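Local coordinates for CurG, CurH fusion protein (Moorea producens 3L, PDB 4MYY) that joins two docking domains, from modules CurG and CurH of the curacin A polyketide synthase, in one engineered chain, modelling the complex that probably links these modules, at residues D25-L28 with E29-I32; I52-E55 with K56-K60; E76-L79 with N80-H84. One frame throughout, in Å; residues are numbered along the deposited sequence.

Contact 1. Residues D25-L28 with E29-I32; sequences DQIL and ESII
The last two turns of helix 17-32, in the CurG class 2 C-terminal docking domain, are held by i to i+4 backbone bonds, to which Ser30 adds one from its side chain. Ser30 sets OG between its backbone N and carbonyl carbon (chi1 75°), and from there the hydroxyl reaches back to Ile27 O at 2.7 Å, in the carbonyl plane and on a lone pair. Ile31 N approaches the same oxygen nearly along the C=O axis at 3.1 Å, and Ile27 O is thus gripped twice. A small hydroxyl suits this exposed place, since it folds back onto its own helix. Next to it, Ile27 and Ile31 cross obliquely, Ile27 CG2 meeting Ile31 CD1 at 4.0 Å. On the buried side Ile32 CD1 rests against Leu28 CG at 4.3 Å, and both branched side chains continue onto Ile59 of the CurH helix 42-61. On the solvent side a water donates to Gln26 O at 2.8 Å and to Glu29 OE1, tying the carboxylate to the backbone. Asp25 turns its carboxylate to a salt bridge with Arg67 of helix 64-82. Apolar residues on one face and polar ones on the other are typical of an amphipathic helix in a helical docking complex.

Contact 2. Residues I52-E55 with K56-K60; sequences ILSE and KQQIK
Gln58 reaches back one turn to Ser54 within the amphipathic helix 42-61, in the CurH N-terminal docking domain. Its CB lies 3.6 Å from Ser54 O, and CG comes closer still to that oxygen, at 3.3 Å. CG stands beside the backbone N, anti to the carbonyl carbon (chi1 -70°), and this lays the extended chain back along the helix; CD lies 3.8 Å from Ser54 O, and NE2 meets Ser54 OG at 3.2 Å. The hydroxyl sits 25° out of the amide plane, and NE2 makes a further, weak bond to Ser54 O, which also takes the straighter bond from Gln58 N at 2.9 Å. An amide has a donor end, used here on Ser54, and an acceptor end; in this fusion OE1 accepts from Lys13 of the second subunit, and the Glu55 carboxylate bonds to Ser2 N of that subunit. Ile59, with CD1 3.4 Å from Glu55 O, gives its branched side chain to Ile32 of the CurG helix 17-32. Lys56 and Ile52 run side by side, pointing the same way; the lysine's methylene chain supplies apolar surface while its ammonium bonds to Asn33 OD1. Where these two side chains meet, Ile52 CG2 touches Lys56 CE at 3.5 Å.

Contact 3. Residues E76-L79 with N80-H84; sequences ETKL and NNTLH
Thr82 and Leu83 close the C-terminal end of helix 64-82, in the CurH docking domain, each turned back onto a carbonyl of the preceding turn. Thr82 holds OG1 beside its backbone N, anti to the carbonyl carbon (chi1 -53°), which carries the hydroxyl to Lys78 O at 2.7 Å. It comes from above the carbonyl plane, 38° out of it, and not on a lone pair. Thr82 N makes only weak bonds, to Lys78 O and Leu79 O, so the hydroxyl adds a bond where those of Thr82 N are weak; threonine suits the place because a hydroxyl on CB is short enough to fold back onto the i-4 carbonyl of its own helix. Leu83 is the first residue to leave helical backbone angles, yet its N still makes a nearly straight bond to Leu79 O at 2.8 Å. Its side chain leans back over the same turn: CG lies 3.4 Å from Leu79 O and 4.3 Å from Leu79 CD2, and the two leucines meet through their branched ends.

On a more polar side, Thr77 and Asn81 lie side by side and point the same way, with the methyl Thr77 CG2 3.8 Å from Asn81 ND2. Thr77 OG1 turns instead to Lys73 O. The amide of Asn81 offers OD1 to Asn80 ND2 at 3.0 Å, the donor tilted 22° from the carbonyl plane, so that one exposed asparagine donates to the next.

Beyond this helix lies its counterpart in the second subunit: Leu79 packs on Leu75 of that subunit and Thr82 on its Thr82, while Glu76 meets Ile27, on helix 17-32 of the second subunit.

Overall arrangement
Contacts 1 and 2 are partly buried and touch one another where the CurG helix 17-32 lies against the CurH helix 42-61: Ile32 meets Ile52, Glu55 and Ile59, and the centres of the two contacts are 11 Å apart. Contact 3 is a surface contact on helix 64-82, its centre 24 Å from that of contact 2 and without touch to either. Each reinforces a helix by a side chain returning to the previous turn, a serine hydroxyl in contact 1, a glutamine amide in contact 2 and a threonine hydroxyl at the helix's C-terminal end in contact 3. All three touch the second subunit, contact 2 also through hydrogen bonds, contacts 1 and 3 by packing.

Contact 1. Residues D25-L28 with E29-I32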
ATOM      1  N   ASP B  25      -4.192  -7.141  -4.692  1.00 19.76           N
ATOM      2  CA  ASP B  25      -3.433  -8.342  -5.032  1.00 19.51           C
ATOM      3  C   ASP B  25      -2.602  -8.086  -6.259  1.00 19.28           C
ATOM      4  O   ASP B  25      -1.452  -8.548  -6.370  1.00 18.90           O
ATOM      5  CB  ASP B  25      -4.365  -9.532  -5.233  1.00 22.34           C
ATOM      6  CG  ASP B  25      -5.007 -10.008  -3.917  1.00 26.08           C
ATOM      7  OD1 ASP B  25      -4.657  -9.492  -2.819  1.00 26.58           O
ATOM      8  OD2 ASP B  25      -5.893 -10.901  -3.981  1.00 28.19           O
ATOM      9  N   GLN B  26      -3.181  -7.351  -7.201  1.00 18.81           N
ATOM     10  CA  GLN B  26      -2.457  -7.072  -8.423  1.00 19.47           C
ATOM     11  C   GLN B  26      -1.308  -6.135  -8.160  1.00 20.75           C
ATOM     12  O   GLN B  26      -0.242  -6.282  -8.777  1.00 21.99           O
ATOM     13  CB  GLN B  26      -3.373  -6.505  -9.495  1.00 20.48           C
ATOM     14  CG  GLN B  26      -4.286  -7.567 -10.071  1.00 23.44           C
ATOM     15  CD  GLN B  26      -5.203  -7.013 -11.119  1.00 26.19           C
ATOM     16  OE1 GLN B  26      -4.781  -6.732 -12.241  1.00 31.81           O
ATOM     17  NE2 GLN B  26      -6.468  -6.857 -10.771  1.00 26.09           N
ATOM     18  N   ILE B  27      -1.516  -5.166  -7.274  1.00 21.42           N
ATOM     19  CA  ILE B  27      -0.423  -4.255  -6.922  1.00 24.43           C
ATOM     20  C   ILE B  27       0.665  -5.062  -6.229  1.00 22.54           C
ATOM     21  O   ILE B  27       1.850  -4.940  -6.544  1.00 22.02           O
ATOM     22  CB  ILE B  27      -0.900  -3.007  -6.122  1.00 26.76           C
ATOM     23  CG1 ILE B  27      -1.376  -1.933  -7.101  1.00 34.42           C
ATOM     24  CG2 ILE B  27       0.248  -2.361  -5.357  1.00 28.72           C
ATOM     25  CD1 ILE B  27      -2.838  -1.991  -7.457  1.00 32.60           C
ATOM     26  N   LEU B  28       0.271  -5.940  -5.321  1.00 21.08           N
ATOM     27  CA  LEU B  28       1.248  -6.776  -4.654  1.00 19.51           C
ATOM     28  C   LEU B  28       2.077  -7.625  -5.625  1.00 21.42           C
ATOM     29  O   LEU B  28       3.299  -7.695  -5.504  1.00 22.72           O
ATOM     30  CB  LEU B  28       0.541  -7.660  -3.626  1.00 19.92           C
ATOM     31  CG  LEU B  28       1.408  -8.277  -2.573  1.00 21.65           C
ATOM     32  CD1 LEU B  28       2.318  -7.268  -1.872  1.00 21.98           C
ATOM     33  CD2 LEU B  28       0.406  -8.858  -1.588  1.00 20.41           C
ATOM     34  N   GLU B  29       1.409  -8.244  -6.604  1.00 21.04           N
ATOM     35  CA  GLU B  29       2.070  -8.996  -7.657  1.00 24.80           C
ATOM     36  C   GLU B  29       3.114  -8.158  -8.394  1.00 23.96           C
ATOM     37  O   GLU B  29       4.219  -8.630  -8.679  1.00 25.52           O
ATOM     38  CB  GLU B  29       1.048  -9.403  -8.719  1.00 30.36           C
ATOM     39  CG  GLU B  29       0.327 -10.704  -8.515  1.00 41.03           C
ATOM     40  CD  GLU B  29      -0.243 -11.208  -9.831  1.00 50.95           C
ATOM     41  OE1 GLU B  29      -0.852 -10.411 -10.600  1.00 47.11           O
ATOM     42  OE2 GLU B  29      -0.048 -12.403 -10.119  1.00 60.28           O
ATOM     43  N   SER B  30       2.741  -6.918  -8.706  1.00 22.73           N
ATOM     44  CA  SER B  30       3.562  -6.024  -9.501  1.00 24.92           C
ATOM     45  C   SER B  30       4.843  -5.687  -8.745  1.00 25.62           C
ATOM     46  O   SER B  30       5.904  -5.550  -9.339  1.00 27.48           O
ATOM     47  CB  SER B  30       2.781  -4.763  -9.918  1.00 23.74           C
ATOM     48  OG  SER B  30       2.624  -3.847  -8.847  1.00 29.81           O
ATOM     49  N   ILE B  31       4.730  -5.610  -7.420  1.00 24.75           N
ATOM     50  CA  ILE B  31       5.864  -5.417  -6.519  1.00 25.41           C
ATOM     51  C   ILE B  31       6.789  -6.657  -6.488  1.00 28.05           C
ATOM     52  O   ILE B  31       8.007  -6.547  -6.674  1.00 29.23           O
ATOM     53  CB  ILE B  31       5.356  -5.018  -5.099  1.00 27.95           C
ATOM     54  CG1 ILE B  31       4.629  -3.665  -5.157  1.00 26.58           C
ATOM     55  CG2 ILE B  31       6.499  -4.970  -4.109  1.00 32.01           C
ATOM     56  CD1 ILE B  31       3.836  -3.303  -3.914  1.00 30.19           C
ATOM     57  N   ILE B  32       6.218  -7.837  -6.267  1.00 26.62           N
ATOM     58  CA  ILE B  32       6.997  -9.072  -6.184  1.00 27.83           C
ATOM     59  C   ILE B  32       7.793  -9.291  -7.473  1.00 30.78           C
ATOM     60  O   ILE B  32       8.979  -9.647  -7.433  1.00 31.16           O
ATOM     61  CB  ILE B  32       6.067 -10.278  -5.910  1.00 29.86           C
ATOM     62  CG1 ILE B  32       5.455 -10.172  -4.512  1.00 32.91           C
ATOM     63  CG2 ILE B  32       6.801 -11.602  -6.066  1.00 31.76           C
ATOM     64  CD1 ILE B  32       4.168 -10.956  -4.417  1.00 36.32           C
TER
HETATM   65  O   HOH W   1      -0.166  -7.609 -11.196  1.00 31.40           O

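Contact 2. Residues I52-E55 with K56-K60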
ATOM      1  N   ILE B  52      10.997 -16.103  -5.329  1.00 20.64           N
ATOM      2  CA  ILE B  52       9.735 -15.470  -5.736  1.00 23.74           C
ATOM      3  C   ILE B  52       8.598 -16.463  -5.581  1.00 20.59           C
ATOM      4  O   ILE B  52       7.527 -16.123  -5.081  1.00 19.43           O
ATOM      5  CB  ILE B  52       9.822 -14.900  -7.168  1.00 24.45           C
ATOM      6  CG1 ILE B  52      10.825 -13.743  -7.217  1.00 29.85           C
ATOM      7  CG2 ILE B  52       8.456 -14.448  -7.678  1.00 25.67           C
ATOM      8  CD1 ILE B  52      11.142 -13.237  -8.615  1.00 34.40           C
ATOM      9  N   LEU B  53       8.830 -17.709  -5.999  1.00 18.21           N
ATOM     10  CA  LEU B  53       7.844 -18.757  -5.779  1.00 19.72           C
ATOM     11  C   LEU B  53       7.504 -18.908  -4.283  1.00 20.82           C
ATOM     12  O   LEU B  53       6.334 -19.066  -3.927  1.00 20.77           O
ATOM     13  CB  LEU B  53       8.344 -20.079  -6.381  1.00 21.20           C
ATOM     14  CG  LEU B  53       8.317 -20.217  -7.906  1.00 22.29           C
ATOM     15  CD1 LEU B  53       8.901 -21.579  -8.292  1.00 22.68           C
ATOM     16  CD2 LEU B  53       6.890 -20.098  -8.435  1.00 25.53           C
ATOM     17  N   SER B  54       8.515 -18.840  -3.411  1.00 19.59           N
ATOM     18  CA  SER B  54       8.255 -18.932  -1.964  1.00 21.12           C
ATOM     19  C   SER B  54       7.410 -17.749  -1.477  1.00 19.85           C
ATOM     20  O   SER B  54       6.449 -17.941  -0.716  1.00 22.80           O
ATOM     21  CB  SER B  54       9.553 -18.969  -1.176  1.00 24.95           C
ATOM     22  OG  SER B  54       9.241 -19.000   0.202  1.00 25.66           O
ATOM     23  N   GLU B  55       7.771 -16.539  -1.904  1.00 20.94           N
ATOM     24  CA  GLU B  55       6.967 -15.329  -1.580  1.00 19.01           C
ATOM     25  C   GLU B  55       5.516 -15.480  -2.062  1.00 19.27           C
ATOM     26  O   GLU B  55       4.566 -15.208  -1.318  1.00 20.51           O
ATOM     27  CB  GLU B  55       7.592 -14.068  -2.158  1.00 24.20           C
ATOM     28  CG  GLU B  55       8.983 -13.778  -1.636  1.00 29.81           C
ATOM     29  CD  GLU B  55       9.641 -12.574  -2.280  1.00 39.29           C
ATOM     30  OE1 GLU B  55       9.007 -11.889  -3.111  1.00 41.45           O
ATOM     31  OE2 GLU B  55      10.810 -12.305  -1.937  1.00 50.87           O
ATOM     32  N   LYS B  56       5.336 -15.914  -3.305  1.00 18.71           N
ATOM     33  CA  LYS B  56       3.982 -16.117  -3.821  1.00 19.25           C
ATOM     34  C   LYS B  56       3.188 -17.137  -3.009  1.00 18.68           C
ATOM     35  O   LYS B  56       1.999 -16.945  -2.762  1.00 18.94           O
ATOM     36  CB  LYS B  56       4.019 -16.512  -5.289  1.00 22.18           C
ATOM     37  CG  LYS B  56       4.310 -15.336  -6.201  1.00 25.05           C
ATOM     38  CD  LYS B  56       4.307 -15.819  -7.642  1.00 30.59           C
ATOM     39  CE  LYS B  56       5.061 -14.876  -8.559  1.00 41.68           C
ATOM     40  NZ  LYS B  56       4.444 -13.529  -8.626  1.00 43.95           N
ATOM     41  N   GLN B  57       3.850 -18.230  -2.609  1.00 19.38           N
ATOM     42  CA  GLN B  57       3.223 -19.260  -1.798  1.00 22.08           C
ATOM     43  C   GLN B  57       2.778 -18.686  -0.456  1.00 20.78           C
ATOM     44  O   GLN B  57       1.660 -18.945   0.000  1.00 23.35           O
ATOM     45  CB  GLN B  57       4.188 -20.457  -1.597  1.00 24.81           C
ATOM     46  CG  GLN B  57       3.688 -21.518  -0.616  1.00 31.58           C
ATOM     47  CD  GLN B  57       2.391 -22.185  -1.054  1.00 38.53           C
ATOM     48  OE1 GLN B  57       2.317 -22.784  -2.134  1.00 48.90           O
ATOM     49  NE2 GLN B  57       1.360 -22.094  -0.207  1.00 41.92           N
ATOM     50  N   GLN B  58       3.639 -17.879   0.164  1.00 19.66           N
ATOM     51  CA  GLN B  58       3.326 -17.312   1.451  1.00 20.26           C
ATOM     52  C   GLN B  58       2.157 -16.349   1.331  1.00 19.36           C
ATOM     53  O   GLN B  58       1.232 -16.359   2.148  1.00 19.63           O
ATOM     54  CB  GLN B  58       4.541 -16.600   2.012  1.00 19.73           C
ATOM     55  CG  GLN B  58       5.666 -17.562   2.419  1.00 21.87           C
ATOM     56  CD  GLN B  58       6.881 -16.779   2.865  1.00 23.13           C
ATOM     57  OE1 GLN B  58       6.862 -16.132   3.915  1.00 28.29           O
ATOM     58  NE2 GLN B  58       7.907 -16.783   2.049  1.00 22.88           N
ATOM     59  N   ILE B  59       2.208 -15.521   0.298  1.00 18.14           N
ATOM     60  CA  ILE B  59       1.155 -14.532   0.087  1.00 18.99           C
ATOM     61  C   ILE B  59      -0.211 -15.183  -0.140  1.00 18.90           C
ATOM     62  O   ILE B  59      -1.224 -14.680   0.353  1.00 19.44           O
ATOM     63  CB  ILE B  59       1.524 -13.603  -1.092  1.00 20.11           C
ATOM     64  CG1 ILE B  59       2.638 -12.665  -0.629  1.00 20.66           C
ATOM     65  CG2 ILE B  59       0.311 -12.830  -1.563  1.00 23.16           C
ATOM     66  CD1 ILE B  59       3.394 -12.023  -1.766  1.00 23.32           C
ATOM     67  N   LYS B  60      -0.220 -16.298  -0.876  1.00 20.20           N
ATOM     68  CA  LYS B  60      -1.446 -17.054  -1.131  1.00 22.85           C
ATOM     69  C   LYS B  60      -2.161 -17.476   0.161  1.00 23.69           C
ATOM     70  O   LYS B  60      -3.392 -17.581   0.203  1.00 26.71           O
ATOM     71  CB  LYS B  60      -1.082 -18.284  -1.977  1.00 28.13           C
ATOM     72  CG  LYS B  60      -2.255 -19.110  -2.448  1.00 32.18           C
ATOM     73  CD  LYS B  60      -1.823 -20.095  -3.518  1.00 37.92           C
ATOM     74  CE  LYS B  60      -0.962 -21.218  -2.948  1.00 40.94           C
ATOM     75  NZ  LYS B  60      -0.435 -22.104  -4.026  1.00 45.01           N
TER

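Contact 3. Residues E76-L79 with N80-H84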
ATOM      1  N   GLU B  76       5.670   1.882   1.886  1.00 17.73           N
ATOM      2  CA  GLU B  76       6.173   2.854   2.868  1.00 19.05           C
ATOM      3  C   GLU B  76       7.696   2.780   2.943  1.00 20.42           C
ATOM      4  O   GLU B  76       8.424   3.811   2.925  1.00 20.87           O
ATOM      5  CB  GLU B  76       5.523   2.611   4.251  1.00 22.55           C
ATOM      6  CG  GLU B  76       5.922   3.641   5.290  1.00 28.46           C
ATOM      7  CD  GLU B  76       5.371   3.332   6.682  1.00 32.00           C
ATOM      8  OE1 GLU B  76       5.366   2.149   7.087  1.00 32.05           O
ATOM      9  OE2 GLU B  76       4.951   4.289   7.380  1.00 37.11           O
ATOM     10  N   THR B  77       8.182   1.544   2.982  1.00 20.38           N
ATOM     11  CA  THR B  77       9.592   1.240   2.978  1.00 20.91           C
ATOM     12  C   THR B  77      10.267   1.740   1.685  1.00 21.79           C
ATOM     13  O   THR B  77      11.314   2.388   1.730  1.00 23.54           O
ATOM     14  CB  THR B  77       9.843  -0.276   3.214  1.00 23.49           C
ATOM     15  OG1 THR B  77       9.194  -0.696   4.434  1.00 23.74           O
ATOM     16  CG2 THR B  77      11.318  -0.538   3.354  1.00 25.50           C
ATOM     17  N   LYS B  78       9.640   1.486   0.535  1.00 20.57           N
ATOM     18  CA  LYS B  78      10.166   1.968  -0.728  1.00 21.18           C
ATOM     19  C   LYS B  78      10.239   3.509  -0.759  1.00 21.95           C
ATOM     20  O   LYS B  78      11.229   4.083  -1.212  1.00 22.90           O
ATOM     21  CB  LYS B  78       9.307   1.410  -1.863  1.00 23.60           C
ATOM     22  CG  LYS B  78       9.766   1.753  -3.264  1.00 30.74           C
ATOM     23  CD  LYS B  78       9.250   0.678  -4.211  1.00 38.11           C
ATOM     24  CE  LYS B  78      10.003   0.677  -5.532  1.00 45.19           C
ATOM     25  NZ  LYS B  78       9.629  -0.500  -6.366  1.00 52.07           N
ATOM     26  N   LEU B  79       9.199   4.174  -0.264  1.00 20.49           N
ATOM     27  CA  LEU B  79       9.184   5.633  -0.211  1.00 21.60           C
ATOM     28  C   LEU B  79      10.279   6.189   0.675  1.00 24.09           C
ATOM     29  O   LEU B  79      10.968   7.157   0.303  1.00 23.70           O
ATOM     30  CB  LEU B  79       7.832   6.125   0.288  1.00 21.22           C
ATOM     31  CG  LEU B  79       6.865   6.355  -0.837  1.00 24.13           C
ATOM     32  CD1 LEU B  79       5.456   6.425  -0.253  1.00 26.70           C
ATOM     33  CD2 LEU B  79       7.242   7.633  -1.587  1.00 22.68           C
ATOM     34  N   ASN B  80      10.417   5.596   1.859  1.00 24.09           N
ATOM     35  CA  ASN B  80      11.496   5.970   2.774  1.00 27.04           C
ATOM     36  C   ASN B  80      12.854   5.870   2.092  1.00 28.22           C
ATOM     37  O   ASN B  80      13.727   6.723   2.290  1.00 31.13           O
ATOM     38  CB  ASN B  80      11.468   5.073   4.014  1.00 28.87           C
ATOM     39  CG  ASN B  80      12.654   5.300   4.921  1.00 33.58           C
ATOM     40  OD1 ASN B  80      12.691   6.283   5.665  1.00 35.14           O
ATOM     41  ND2 ASN B  80      13.642   4.383   4.876  1.00 35.68           N
ATOM     42  N   ASN B  81      13.045   4.815   1.305  1.00 28.42           N
ATOM     43  CA  ASN B  81      14.333   4.568   0.680  1.00 32.14           C
ATOM     44  C   ASN B  81      14.519   5.493  -0.535  1.00 32.15           C
ATOM     45  O   ASN B  81      15.642   5.707  -0.987  1.00 38.83           O
ATOM     46  CB  ASN B  81      14.493   3.085   0.293  1.00 33.02           C
ATOM     47  CG  ASN B  81      14.338   2.111   1.482  1.00 34.34           C
ATOM     48  OD1 ASN B  81      14.424   2.479   2.669  1.00 32.11           O
ATOM     49  ND2 ASN B  81      14.107   0.846   1.149  1.00 33.52           N
ATOM     50  N   THR B  82      13.422   6.056  -1.037  1.00 29.62           N
ATOM     51  CA  THR B  82      13.440   6.929  -2.219  1.00 30.55           C
ATOM     52  C   THR B  82      13.545   8.419  -1.868  1.00 33.83           C
ATOM     53  O   THR B  82      14.364   9.131  -2.454  1.00 38.32           O
ATOM     54  CB  THR B  82      12.220   6.670  -3.149  1.00 30.60           C
ATOM     55  OG1 THR B  82      12.161   5.273  -3.451  1.00 33.18           O
ATOM     56  CG2 THR B  82      12.358   7.440  -4.464  1.00 33.78           C
ATOM     57  N   LEU B  83      12.712   8.892  -0.934  1.00 31.88           N
ATOM     58  CA  LEU B  83      12.768  10.276  -0.456  1.00 35.36           C
ATOM     59  C   LEU B  83      14.081  10.580   0.273  1.00 39.67           C
ATOM     60  O   LEU B  83      14.526   9.805   1.117  1.00 43.18           O
ATOM     61  CB  LEU B  83      11.591  10.563   0.482  1.00 34.51           C
ATOM     62  CG  LEU B  83      10.163  10.427  -0.044  1.00 32.57           C
ATOM     63  CD1 LEU B  83       9.208  10.436   1.145  1.00 33.06           C
ATOM     64  CD2 LEU B  83       9.804  11.526  -1.036  1.00 35.12           C
ATOM     65  N   HIS B  84      14.693  11.712  -0.059  1.00 46.72           N
ATOM     66  CA  HIS B  84      15.968  12.114   0.537  1.00 54.12           C
ATOM     67  C   HIS B  84      16.132  13.631   0.548  1.00 55.71           C
ATOM     68  O   HIS B  84      15.153  14.366   0.608  1.00 49.24           O
ATOM     69  CB  HIS B  84      17.146  11.466  -0.206  1.00 56.49           C
ATOM     70  CG  HIS B  84      17.051  11.562  -1.699  1.00 59.39           C
ATOM     71  ND1 HIS B  84      16.705  10.488  -2.493  1.00 56.01           N
ATOM     72  CD2 HIS B  84      17.258  12.602  -2.542  1.00 65.07           C
ATOM     73  CE1 HIS B  84      16.706  10.862  -3.761  1.00 61.28           C
ATOM     74  NE2 HIS B  84      17.036  12.140  -3.818  1.00 65.46           N
TER